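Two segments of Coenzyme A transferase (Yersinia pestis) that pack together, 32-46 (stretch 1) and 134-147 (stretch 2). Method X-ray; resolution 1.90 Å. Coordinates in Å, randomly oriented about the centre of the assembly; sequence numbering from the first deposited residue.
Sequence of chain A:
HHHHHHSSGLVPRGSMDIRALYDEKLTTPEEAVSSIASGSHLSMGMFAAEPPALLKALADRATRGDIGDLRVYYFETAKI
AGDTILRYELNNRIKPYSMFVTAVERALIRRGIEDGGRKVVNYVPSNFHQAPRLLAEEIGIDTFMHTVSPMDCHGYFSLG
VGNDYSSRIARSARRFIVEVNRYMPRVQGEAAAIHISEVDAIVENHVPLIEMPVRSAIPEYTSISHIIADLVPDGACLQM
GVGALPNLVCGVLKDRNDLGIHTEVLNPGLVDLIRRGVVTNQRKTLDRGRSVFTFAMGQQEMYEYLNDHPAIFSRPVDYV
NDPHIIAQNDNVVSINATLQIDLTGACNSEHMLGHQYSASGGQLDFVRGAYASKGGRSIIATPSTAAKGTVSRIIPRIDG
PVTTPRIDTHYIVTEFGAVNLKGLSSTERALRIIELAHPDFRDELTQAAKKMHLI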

# COMPACT_ATOMS: atom_id res chain seq x y z
N ALA A 32 -40.51 -8.80 5.81
CA ALA A 32 -39.17 -8.51 6.33
C ALA A 32 -38.56 -7.22 5.79
O ALA A 32 -37.93 -6.47 6.53
CB ALA A 32 -38.22 -9.68 6.06
N VAL A 33 -38.73 -6.96 4.49
CA VAL A 33 -38.07 -5.80 3.87
C VAL A 33 -38.98 -4.57 3.85
O VAL A 33 -38.61 -3.50 3.34
CB VAL A 33 -37.55 -6.11 2.45
CG1 VAL A 33 -36.63 -7.33 2.45
CG2 VAL A 33 -38.71 -6.31 1.46
N SER A 34 -40.17 -4.70 4.45
CA SER A 34 -41.18 -3.66 4.32
C SER A 34 -40.88 -2.41 5.13
O SER A 34 -41.41 -1.33 4.84
CB SER A 34 -42.56 -4.20 4.70
OG SER A 34 -42.64 -4.42 6.10
N SER A 35 -40.05 -2.53 6.16
CA SER A 35 -39.81 -1.38 7.03
C SER A 35 -38.50 -0.66 6.78
O SER A 35 -38.18 0.28 7.48
CB SER A 35 -39.93 -1.77 8.50
OG SER A 35 -38.92 -2.71 8.83
N ILE A 36 -37.75 -1.11 5.77
CA ILE A 36 -36.53 -0.44 5.37
C ILE A 36 -36.89 0.97 4.90
O ILE A 36 -37.76 1.14 4.05
CB ILE A 36 -35.82 -1.20 4.21
CG1 ILE A 36 -35.35 -2.59 4.69
CG2 ILE A 36 -34.64 -0.39 3.69
CD1 ILE A 36 -34.87 -3.50 3.56
N ALA A 37 -36.24 1.98 5.47
CA ALA A 37 -36.54 3.38 5.12
C ALA A 37 -35.98 3.77 3.75
O ALA A 37 -34.93 3.27 3.33
CB ALA A 37 -36.01 4.33 6.20
N SER A 38 -36.69 4.66 3.06
CA SER A 38 -36.13 5.29 1.88
C SER A 38 -34.98 6.17 2.36
O SER A 38 -34.92 6.54 3.54
CB SER A 38 -37.19 6.14 1.17
OG SER A 38 -38.14 5.31 0.51
N GLY A 39 -34.07 6.53 1.47
CA GLY A 39 -32.96 7.38 1.86
C GLY A 39 -32.05 6.76 2.92
O GLY A 39 -31.37 7.49 3.65
N SER A 40 -32.05 5.43 3.03
CA SER A 40 -31.20 4.75 4.01
C SER A 40 -30.08 3.96 3.32
O SER A 40 -29.98 3.95 2.09
CB SER A 40 -32.02 3.84 4.93
OG SER A 40 -32.57 2.73 4.22
N HIS A 41 -29.23 3.33 4.14
CA HIS A 41 -28.07 2.58 3.63
C HIS A 41 -28.26 1.09 3.92
O HIS A 41 -28.44 0.70 5.08
CB HIS A 41 -26.77 3.03 4.29
CG HIS A 41 -26.39 4.46 4.02
ND1 HIS A 41 -25.39 5.10 4.72
CD2 HIS A 41 -26.87 5.36 3.13
CE1 HIS A 41 -25.26 6.34 4.27
NE2 HIS A 41 -26.16 6.53 3.31
N LEU A 42 -28.22 0.27 2.88
CA LEU A 42 -28.30 -1.17 3.05
C LEU A 42 -27.02 -1.83 2.58
O LEU A 42 -26.39 -1.37 1.63
CB LEU A 42 -29.50 -1.72 2.26
CG LEU A 42 -29.73 -3.23 2.38
CD1 LEU A 42 -31.16 -3.56 2.68
CD2 LEU A 42 -29.30 -3.91 1.11
N SER A 43 -26.64 -2.92 3.23
CA SER A 43 -25.53 -3.73 2.74
C SER A 43 -25.94 -5.20 2.83
O SER A 43 -26.97 -5.52 3.44
CB SER A 43 -24.25 -3.47 3.54
OG SER A 43 -23.12 -4.16 3.00
N MET A 44 -25.16 -6.07 2.22
CA MET A 44 -25.49 -7.49 2.20
C MET A 44 -24.19 -8.28 2.13
O MET A 44 -23.12 -7.71 1.92
CB MET A 44 -26.33 -7.81 0.97
CG MET A 44 -25.67 -7.35 -0.34
SD MET A 44 -26.73 -7.67 -1.77
CE MET A 44 -25.82 -6.81 -3.07
N GLY A 45 -24.30 -9.59 2.32
CA GLY A 45 -23.15 -10.46 2.25
C GLY A 45 -22.57 -10.53 0.85
O GLY A 45 -23.16 -10.04 -0.12
N MET A 46 -21.41 -11.17 0.74
CA MET A 46 -20.72 -11.30 -0.55
C MET A 46 -21.05 -12.57 -1.32
O MET A 46 -21.11 -13.65 -0.74
CB MET A 46 -19.20 -11.26 -0.34
CG MET A 46 -18.67 -10.04 0.38
SD MET A 46 -16.90 -10.19 0.69
CE MET A 46 -16.25 -10.09 -0.97
N LEU A 134 -15.11 0.89 7.43
CA LEU A 134 -15.66 1.90 6.53
C LEU A 134 -17.18 1.79 6.47
O LEU A 134 -17.88 2.80 6.56
CB LEU A 134 -15.04 1.79 5.13
CG LEU A 134 -15.16 2.99 4.20
CD1 LEU A 134 -14.18 4.09 4.57
CD2 LEU A 134 -14.90 2.53 2.79
N LEU A 135 -17.70 0.57 6.32
CA LEU A 135 -19.15 0.41 6.27
C LEU A 135 -19.83 0.80 7.59
O LEU A 135 -20.87 1.48 7.61
CB LEU A 135 -19.51 -1.03 5.89
CG LEU A 135 -19.23 -1.35 4.43
CD1 LEU A 135 -19.14 -2.86 4.19
CD2 LEU A 135 -20.29 -0.71 3.53
N ALA A 136 -19.23 0.39 8.69
CA ALA A 136 -19.86 0.56 9.99
C ALA A 136 -19.76 2.01 10.46
O ALA A 136 -20.64 2.51 11.16
CB ALA A 136 -19.22 -0.36 11.01
N GLU A 137 -18.67 2.67 10.08
CA GLU A 137 -18.33 3.95 10.70
C GLU A 137 -18.45 5.16 9.77
O GLU A 137 -19.25 6.03 10.01
CB GLU A 137 -16.96 3.89 11.38
CG GLU A 137 -16.98 2.98 12.62
CD GLU A 137 -15.62 2.80 13.28
OE1 GLU A 137 -14.72 3.64 13.09
OE2 GLU A 137 -15.47 1.80 14.01
N GLU A 138 -17.65 5.22 8.70
CA GLU A 138 -17.75 6.38 7.82
C GLU A 138 -19.07 6.40 7.07
O GLU A 138 -19.70 7.45 6.94
CB GLU A 138 -16.59 6.44 6.83
CG GLU A 138 -15.35 7.13 7.39
CD GLU A 138 -14.40 6.14 8.03
OE1 GLU A 138 -14.84 5.01 8.35
OE2 GLU A 138 -13.22 6.49 8.21
N ILE A 139 -19.50 5.25 6.58
CA ILE A 139 -20.71 5.18 5.78
C ILE A 139 -21.94 4.99 6.65
O ILE A 139 -22.89 5.79 6.59
CB ILE A 139 -20.61 4.05 4.74
CG1 ILE A 139 -19.49 4.36 3.73
CG2 ILE A 139 -21.97 3.82 4.06
CD1 ILE A 139 -19.05 3.16 2.89
N GLY A 140 -21.94 3.94 7.45
CA GLY A 140 -23.05 3.66 8.34
C GLY A 140 -24.08 2.82 7.61
O GLY A 140 -24.50 3.15 6.51
N ILE A 141 -24.47 1.71 8.22
CA ILE A 141 -25.42 0.79 7.59
C ILE A 141 -26.68 0.68 8.42
O ILE A 141 -26.64 0.35 9.61
CB ILE A 141 -24.79 -0.60 7.37
CG1 ILE A 141 -23.57 -0.50 6.44
CG2 ILE A 141 -25.85 -1.61 6.86
CD1 ILE A 141 -23.88 0.06 5.04
N ASP A 142 -27.82 0.98 7.81
CA ASP A 142 -29.09 0.90 8.53
C ASP A 142 -29.66 -0.52 8.54
O ASP A 142 -30.21 -0.98 9.54
CB ASP A 142 -30.07 1.91 7.92
CG ASP A 142 -29.52 3.32 7.96
OD1 ASP A 142 -29.49 3.89 9.06
OD2 ASP A 142 -29.11 3.85 6.90
N THR A 143 -29.52 -1.22 7.42
CA THR A 143 -30.02 -2.60 7.30
C THR A 143 -28.96 -3.48 6.66
O THR A 143 -28.37 -3.10 5.64
CB THR A 143 -31.29 -2.69 6.43
OG1 THR A 143 -32.31 -1.83 6.96
CG2 THR A 143 -31.82 -4.13 6.41
N PHE A 144 -28.72 -4.63 7.28
CA PHE A 144 -27.83 -5.63 6.71
C PHE A 144 -28.60 -6.95 6.50
O PHE A 144 -29.35 -7.37 7.38
CB PHE A 144 -26.62 -5.86 7.62
CG PHE A 144 -25.54 -6.68 6.97
CD1 PHE A 144 -24.83 -6.18 5.89
CD2 PHE A 144 -25.25 -7.96 7.44
CE1 PHE A 144 -23.84 -6.93 5.28
CE2 PHE A 144 -24.26 -8.73 6.81
CZ PHE A 144 -23.55 -8.22 5.75
N MET A 145 -28.42 -7.57 5.33
CA MET A 145 -29.10 -8.83 5.00
C MET A 145 -28.06 -9.86 4.56
O MET A 145 -27.17 -9.55 3.77
CB MET A 145 -30.16 -8.61 3.90
CG MET A 145 -31.02 -7.35 4.15
SD MET A 145 -32.62 -7.34 3.29
CE MET A 145 -32.04 -7.34 1.60
N HIS A 146 -28.19 -11.09 5.05
CA HIS A 146 -27.18 -12.14 4.79
C HIS A 146 -27.89 -13.50 4.92
O HIS A 146 -28.71 -13.70 5.82
CB HIS A 146 -26.06 -12.00 5.83
CG HIS A 146 -24.75 -12.66 5.46
ND1 HIS A 146 -24.56 -14.03 5.48
CD2 HIS A 146 -23.55 -12.12 5.16
CE1 HIS A 146 -23.31 -14.31 5.16
NE2 HIS A 146 -22.67 -13.17 4.96
N THR A 147 -27.57 -14.43 4.01
CA THR A 147 -28.02 -15.83 4.13
C THR A 147 -27.23 -16.54 5.23
O THR A 147 -26.01 -16.35 5.35
CB THR A 147 -27.81 -16.56 2.78
OG1 THR A 147 -28.54 -15.87 1.75
CG2 THR A 147 -28.24 -18.04 2.85
O HOH W 1 -32.61 0.50 6.22
O HOH W 2 -20.54 -12.64 2.89

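Two segments far apart in sequence can be joined by a short parallel β ladder, and the contact between residues 32-46 and 134-147 of this coenzyme A transferase illustrates how such a ladder is started, extended and closed. Followed along the second segment, it begins at the end of a helix. At the helix terminus, I139 and G140 turn their carbonyl groups toward the imidazole of H41. H41 ND1 donates to G140 O at 2.8 Å and, more weakly, to I139 O at 3.2 Å; both oxygens lie at the ring edge, near its plane, where a nitrogen-bound proton can reach them. G140 has positive phi, and at its backbone angles a CB would be jammed against the carbonyl oxygen of I139.

I141 then sends its CD1 to within 3.9 Å of S43 CB, a close packing contact. D142 closes a two-way link with H41: its backbone N donates to H41 O, and its OD2 accepts from H41 N, each at 2.8 Å. The side chain thus serves the backbone amide that opens the first strand.

From T143 onward the ladder proper takes over. H41 O also accepts from T143 N (3.2 Å), so one carbonyl receives two successive amides. T143 O in turn accepts from S43 N at 3.0 Å, so that T143 bonds to the residues flanking its bridge partner, L42, as parallel pairing requires. T143 O also makes a CA-H...O contact with L42 CA at 3.2 Å. The T143 hydroxyl joins the segments indirectly, through a water 2.5 Å from its OG1 and 3.0 Å from S40 OG.

F144 bridges with S43, and the two side chains share a face of the sheet; S43 CB lies 3.6 Å from F144 CD1. The F144 ring reaches on along the first strand, placing F144 CE1 3.4 Å from M44 C.

M145 repeats the pattern of T143 around M44: its N donates to S43 O at 3.1 Å and its O accepts from G45 N at 3.2 Å. On the face shared with L42, T143 and M44, its side chain gathers apolar neighbors, with M145 CE 4.0 Å from L42 CD1 and M145 SD 4.1 Å from V33 CG1.

H146 ends the contact. H146 CD2 sits 3.4 Å from G45 CA, and an ideal CB on G45 would clash with H146 CD2 at 2.4 Å. A second water, 3.0 Å from H146 NE2, accepts from M46 N at 2.7 Å.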